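Local coordinates for ABC transporter (Caldanaerobius, PDB 4G68), which probably binds xylan-derived oligosaccharides outside the cell and delivers them to an ABC transporter, as the extracellular solute-binding protein of a xylan-utilizing thermophile, at residues C[222-227]-C[390-395]; C[405-410]-C[422-427]. All blocks are in the same frame, centred on the assembly; numbering follows the deposited sequence.

Contact 1. Residues C[222-227]-C[390-395]; sequences DALNGK and PAWDIY
Leu224, in the last turn of helix 217-224, pushes its branched end between the two aromatic side chains of the short helix 392-395. Leu224 CD2 sits over one face of the Trp392 indole, 3.9 Å from the centroid of the six-membered ring and 28° off its normal, a CH-pi contact displaced toward the rim and lying 3.6 Å from both Trp392 CE3 and Trp392 CD2. The other methyl lies nearer the tyrosine while still touching the pyrrole side of the indole: Leu224 CD1 is 3.6 Å from Tyr395 CD2, and Leu224 CB packs obliquely on the same side of that ring. Tyr395 reaches out because its CG is anti to the backbone N (chi1 -168°), and its hydroxyl ends beside Asn225. There Asn225 ND2 gives Tyr395 OH a weak hydrogen bond, 3.2 Å long and bent to 121°, the amide turned steeply against the ring. The bond is marginal, so the contact rests mainly on the apolar packing of Leu224. An alanine in place of Trp392 would probably open a gap beside Leu224 CD2, leaving this methyl without the indole face it packs on. Directly after Asn225, Gly226 takes positive phi and closes helix 217-224 in a Schellman motif, with Lys227 N bonded to Asp222 O. Within this solute-binding protein fold the contact is helix-to-helix packing: the indole also stacks with His404 of helix 398-412 and meets Phe235 of helix 233-248, while Trp392 N donates to Asp208 of helix 201-215, joining the end of helix 217-224 to a cluster of helices.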
loop_
_atom_site.group_PDB
_atom_site.type_symbol
_atom_site.label_atom_id
_atom_site.label_comp_id
_atom_site.label_asym_id
_atom_site.label_seq_id
_atom_site.Cartn_x
_atom_site.Cartn_y
_atom_site.Cartn_z
ATOM N N ASP C 222 13.560 -7.658 12.020
ATOM C CA ASP C 222 14.439 -8.782 12.356
ATOM C C ASP C 222 13.885 -10.139 11.945
ATOM O O ASP C 222 14.644 -11.011 11.529
ATOM C CB ASP C 222 14.762 -8.779 13.866
ATOM C CG ASP C 222 15.746 -7.718 14.240
ATOM O OD1 ASP C 222 16.339 -7.146 13.292
ATOM O OD2 ASP C 222 15.958 -7.469 15.451
ATOM N N ALA C 223 12.574 -10.332 12.082
ATOM C CA ALA C 223 11.963 -11.560 11.646
ATOM C C ALA C 223 12.016 -11.616 10.131
ATOM O O ALA C 223 12.299 -12.682 9.557
ATOM C CB ALA C 223 10.525 -11.666 12.139
ATOM N N LEU C 224 11.787 -10.471 9.485
ATOM C CA LEU C 224 11.711 -10.439 8.022
ATOM C C LEU C 224 13.106 -10.593 7.385
ATOM O O LEU C 224 13.218 -11.077 6.252
ATOM C CB LEU C 224 10.997 -9.180 7.510
ATOM C CG LEU C 224 9.533 -8.972 7.911
ATOM C CD1 LEU C 224 9.079 -7.588 7.512
ATOM C CD2 LEU C 224 8.616 -10.008 7.296
ATOM N N ASN C 225 14.129 -10.171 8.124
ATOM C CA ASN C 225 15.535 -10.249 7.722
ATOM C C ASN C 225 16.222 -11.582 8.139
ATOM O O ASN C 225 17.425 -11.776 7.914
ATOM C CB ASN C 225 16.307 -9.083 8.349
ATOM C CG ASN C 225 16.213 -7.826 7.551
ATOM O OD1 ASN C 225 16.339 -7.873 6.357
ATOM N ND2 ASN C 225 16.069 -6.680 8.230
ATOM N N GLY C 226 15.459 -12.491 8.748
ATOM C CA GLY C 226 16.024 -13.716 9.335
ATOM C C GLY C 226 16.919 -13.602 10.571
ATOM O O GLY C 226 17.620 -14.584 10.910
ATOM N N LYS C 227 16.908 -12.450 11.252
ATOM C CA LYS C 227 17.699 -12.200 12.479
ATOM C C LYS C 227 16.962 -12.671 13.741
ATOM O O LYS C 227 17.552 -12.778 14.813
ATOM C CB LYS C 227 18.029 -10.705 12.639
ATOM C CG LYS C 227 18.930 -10.128 11.559
ATOM C CD LYS C 227 20.382 -10.491 11.859
ATOM C CE LYS C 227 21.332 -9.861 10.841
ATOM N NZ LYS C 227 21.920 -8.539 11.225
ATOM N N PRO C 390 7.510 -1.389 5.472
ATOM C CA PRO C 390 6.500 -1.722 4.416
ATOM C C PRO C 390 5.702 -2.982 4.720
ATOM O O PRO C 390 6.124 -3.811 5.546
ATOM C CB PRO C 390 7.364 -1.931 3.148
ATOM C CG PRO C 390 8.654 -1.159 3.420
ATOM C CD PRO C 390 8.885 -1.331 4.915
ATOM N N ALA C 391 4.581 -3.140 4.051
ATOM C CA ALA C 391 3.758 -4.365 4.161
ATOM C C ALA C 391 4.623 -5.559 3.820
ATOM O O ALA C 391 5.542 -5.480 2.944
ATOM C CB ALA C 391 2.627 -4.283 3.185
ATOM N N TRP C 392 4.352 -6.694 4.471
ATOM C CA TRP C 392 5.330 -7.836 4.385
ATOM C C TRP C 392 5.428 -8.481 3.014
ATOM O O TRP C 392 6.464 -9.061 2.631
ATOM C CB TRP C 392 4.956 -8.861 5.455
ATOM C CG TRP C 392 5.110 -8.364 6.907
ATOM C CD1 TRP C 392 5.118 -7.052 7.393
ATOM C CD2 TRP C 392 5.192 -9.217 8.087
ATOM N NE1 TRP C 392 5.259 -7.033 8.769
ATOM C CE2 TRP C 392 5.288 -8.318 9.250
ATOM C CE3 TRP C 392 5.218 -10.613 8.288
ATOM C CZ2 TRP C 392 5.414 -8.808 10.544
ATOM C CZ3 TRP C 392 5.299 -11.078 9.584
ATOM C CH2 TRP C 392 5.394 -10.189 10.694
ATOM N N ASP C 393 4.353 -8.414 2.228
ATOM C CA ASP C 393 4.362 -8.911 0.875
ATOM C C ASP C 393 5.175 -8.038 -0.110
ATOM O O ASP C 393 5.583 -8.553 -1.175
ATOM C CB ASP C 393 2.955 -9.218 0.289
ATOM C CG ASP C 393 2.068 -7.946 0.031
ATOM O OD1 ASP C 393 2.446 -6.851 0.532
ATOM O OD2 ASP C 393 0.936 -8.068 -0.621
ATOM N N ILE C 394 5.356 -6.748 0.223
ATOM C CA ILE C 394 6.311 -5.853 -0.490
ATOM C C ILE C 394 7.707 -5.991 0.076
ATOM O O ILE C 394 8.665 -5.643 -0.635
ATOM C CB ILE C 394 5.994 -4.362 -0.294
ATOM C CG1 ILE C 394 4.714 -3.961 -1.001
ATOM C CG2 ILE C 394 7.172 -3.453 -0.735
ATOM C CD1 ILE C 394 4.332 -2.519 -0.705
ATOM N N TYR C 395 7.840 -6.357 1.368
ATOM C CA TYR C 395 9.186 -6.409 2.039
ATOM C C TYR C 395 9.854 -7.786 1.753
ATOM O O TYR C 395 11.026 -7.871 1.389
ATOM C CB TYR C 395 9.113 -6.110 3.570
ATOM C CG TYR C 395 10.450 -5.863 4.291
ATOM C CD1 TYR C 395 10.886 -4.548 4.552
ATOM C CD2 TYR C 395 11.278 -6.925 4.690
ATOM C CE1 TYR C 395 12.108 -4.288 5.193
ATOM C CE2 TYR C 395 12.509 -6.695 5.328
ATOM C CZ TYR C 395 12.902 -5.374 5.603
ATOM O OH TYR C 395 14.113 -5.126 6.253
#

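Contact 2. Residues C[405-410]-C[422-427]; sequences KDLVAQ and SKQMQQ
Leu407, Gln424 and Met425 all hold CG beside the backbone N and anti to the carbonyl carbon, but they diverge farther out. Leu407 keeps an extended second torsion (chi2 179°) and directs its two methyls toward helix 418-429. Met425 bends instead at both chi2 and chi3, -72° and -65°, which folds its thioether alongside the leucine. The two side chains slide past each other in opposite directions: Leu407 CD1 lies 3.7 Å from Met425 SD and 3.8 Å from Met425 CG, so one methyl covers the bend of the methionine chain. Gln424 flanks the leucine with an extended chain. Its CB stands 4.0 Å from Leu407 CD1, and farther along its OE1 comes within 3.7 Å of Leu407 CD2, a van der Waals approach to a methyl. The amide nitrogen, Gln424 NE2, has its polar partner one turn back on its own helix, where it bonds to Glu420; that bond fixes one end of the amide while the oxygen lies against the leucine. Between residues 405-410 and 422-427 the closest CA atoms are those of Leu407 and Met425, 7.7 Å apart. Tyr421, also on helix 418-429, touches both Leu407 and Val408 and extends the same interface. Elsewhere on that helix, Ser422 is hydrogen-bonded to Thr236 and Gln426 to the backbone of Phe230. The pair belongs to a helical hairpin, two consecutive helices near the C terminus of the chain. No hydrogen bond or salt bridge crosses between the two segments, so their association here rests on methyl, methylene and sulfur surfaces, with the glutamine amide at their border.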
loop_
_atom_site.group_PDB
_atom_site.type_symbol
_atom_site.label_atom_id
_atom_site.label_comp_id
_atom_site.label_asym_id
_atom_site.label_seq_id
_atom_site.Cartn_x
_atom_site.Cartn_y
_atom_site.Cartn_z
ATOM N N LYS C 405 1.038 -14.412 2.960
ATOM C CA LYS C 405 -0.315 -14.170 2.465
ATOM C C LYS C 405 -1.220 -15.366 2.610
ATOM O O LYS C 405 -2.401 -15.194 2.966
ATOM C CB LYS C 405 -0.304 -13.724 1.000
ATOM C CG LYS C 405 0.217 -12.318 0.794
ATOM C CD LYS C 405 0.475 -12.014 -0.664
ATOM C CE LYS C 405 -0.734 -12.166 -1.552
ATOM N NZ LYS C 405 -0.244 -12.077 -2.938
ATOM N N ASP C 406 -0.712 -16.578 2.339
ATOM C CA ASP C 406 -1.620 -17.766 2.356
ATOM C C ASP C 406 -2.032 -18.165 3.756
ATOM O O ASP C 406 -3.248 -18.461 4.008
ATOM C CB ASP C 406 -1.033 -18.996 1.648
ATOM C CG ASP C 406 -0.804 -18.767 0.174
ATOM O OD1 ASP C 406 -1.556 -17.967 -0.433
ATOM O OD2 ASP C 406 0.155 -19.366 -0.383
ATOM N N LEU C 407 -1.046 -18.107 4.655
ATOM C CA LEU C 407 -1.215 -18.416 6.052
ATOM C C LEU C 407 -2.007 -17.365 6.823
ATOM O O LEU C 407 -2.686 -17.672 7.773
ATOM C CB LEU C 407 0.183 -18.552 6.708
ATOM C CG LEU C 407 1.087 -19.773 6.384
ATOM C CD1 LEU C 407 2.426 -19.689 7.115
ATOM C CD2 LEU C 407 0.394 -21.116 6.630
ATOM N N VAL C 408 -1.813 -16.097 6.509
ATOM C CA VAL C 408 -2.691 -15.114 7.148
ATOM C C VAL C 408 -4.088 -15.469 6.664
ATOM O O VAL C 408 -5.038 -15.389 7.447
ATOM C CB VAL C 408 -2.302 -13.622 6.894
ATOM C CG1 VAL C 408 -3.458 -12.675 7.284
ATOM C CG2 VAL C 408 -1.061 -13.237 7.694
ATOM N N ALA C 409 -4.232 -15.830 5.382
ATOM C CA ALA C 409 -5.580 -16.128 4.869
ATOM C C ALA C 409 -6.220 -17.245 5.730
ATOM O O ALA C 409 -7.305 -17.074 6.245
ATOM C CB ALA C 409 -5.561 -16.483 3.388
ATOM N N GLN C 410 -5.456 -18.302 6.004
ATOM C CA GLN C 410 -5.911 -19.413 6.870
ATOM C C GLN C 410 -6.247 -19.044 8.342
ATOM O O GLN C 410 -7.096 -19.712 8.980
ATOM C CB GLN C 410 -4.845 -20.491 6.834
ATOM C CG GLN C 410 -4.858 -21.238 5.529
ATOM C CD GLN C 410 -3.489 -21.685 5.087
ATOM O OE1 GLN C 410 -2.705 -22.308 5.845
ATOM N NE2 GLN C 410 -3.186 -21.365 3.847
ATOM N N SER C 422 2.404 -19.472 13.632
ATOM C CA SER C 422 3.736 -18.962 13.871
ATOM C C SER C 422 4.793 -20.019 13.595
ATOM O O SER C 422 5.855 -19.670 13.078
ATOM C CB SER C 422 3.892 -18.391 15.275
ATOM O OG SER C 422 2.996 -17.315 15.502
ATOM N N LYS C 423 4.482 -21.286 13.932
ATOM C CA LYS C 423 5.338 -22.458 13.631
ATOM C C LYS C 423 5.596 -22.611 12.143
ATOM O O LYS C 423 6.752 -22.799 11.727
ATOM C CB LYS C 423 4.701 -23.760 14.135
ATOM C CG LYS C 423 4.772 -23.972 15.641
ATOM C CD LYS C 423 5.991 -24.798 16.057
ATOM C CE LYS C 423 5.764 -25.445 17.413
ATOM N NZ LYS C 423 6.064 -24.503 18.525
ATOM N N GLN C 424 4.510 -22.555 11.363
ATOM C CA GLN C 424 4.562 -22.659 9.923
ATOM C C GLN C 424 5.210 -21.439 9.242
ATOM O O GLN C 424 5.760 -21.577 8.150
ATOM C CB GLN C 424 3.184 -22.956 9.339
ATOM C CG GLN C 424 2.692 -24.360 9.659
ATOM C CD GLN C 424 1.382 -24.709 8.991
ATOM O OE1 GLN C 424 1.203 -24.495 7.785
ATOM N NE2 GLN C 424 0.465 -25.266 9.760
ATOM N N MET C 425 5.152 -20.260 9.866
ATOM C CA MET C 425 5.802 -19.054 9.277
ATOM C C MET C 425 7.306 -19.265 9.360
ATOM O O MET C 425 8.030 -19.089 8.368
ATOM C CB MET C 425 5.371 -17.753 9.973
ATOM C CG MET C 425 4.036 -17.175 9.493
ATOM S SD MET C 425 4.087 -16.447 7.833
ATOM C CE MET C 425 5.221 -15.126 8.242
ATOM N N GLN C 426 7.765 -19.730 10.519
ATOM C CA GLN C 426 9.188 -19.954 10.738
ATOM C C GLN C 426 9.773 -21.123 9.916
ATOM O O GLN C 426 10.866 -20.980 9.339
ATOM C CB GLN C 426 9.485 -20.096 12.218
ATOM C CG GLN C 426 10.925 -20.442 12.544
ATOM C CD GLN C 426 11.891 -19.289 12.348
ATOM O OE1 GLN C 426 11.501 -18.111 12.103
ATOM N NE2 GLN C 426 13.175 -19.594 12.509
ATOM N N GLN C 427 9.050 -22.244 9.844
ATOM C CA GLN C 427 9.483 -23.400 9.057
ATOM C C GLN C 427 9.506 -23.147 7.537
ATOM O O GLN C 427 10.458 -23.551 6.842
ATOM C CB GLN C 427 8.633 -24.641 9.381
ATOM C CG GLN C 427 8.797 -25.789 8.376
ATOM C CD GLN C 427 10.062 -26.621 8.577
ATOM O OE1 GLN C 427 11.049 -26.181 9.183
ATOM N NE2 GLN C 427 10.023 -27.838 8.065
#

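From the N terminus, the chain first passes 222-227 at the end of helix 217-224, then runs through 162 residues of helix, strand and loop before 390-395 returns to close contact 1. Helix 398-412 follows almost at once, and after a short connection helix 418-429 turns back to close contact 2, a local loop with 11 residues between its two segments. The two loops are in series, neither enclosing nor crossing the other. Their centres are 14 Å apart, and they meet directly: Asp393 CB packs against Lys405 CD at 3.9 Å, and Trp392 CZ3 approaches Met425 CE. Together they tie helix 217-224 to the helices of the C-terminal region.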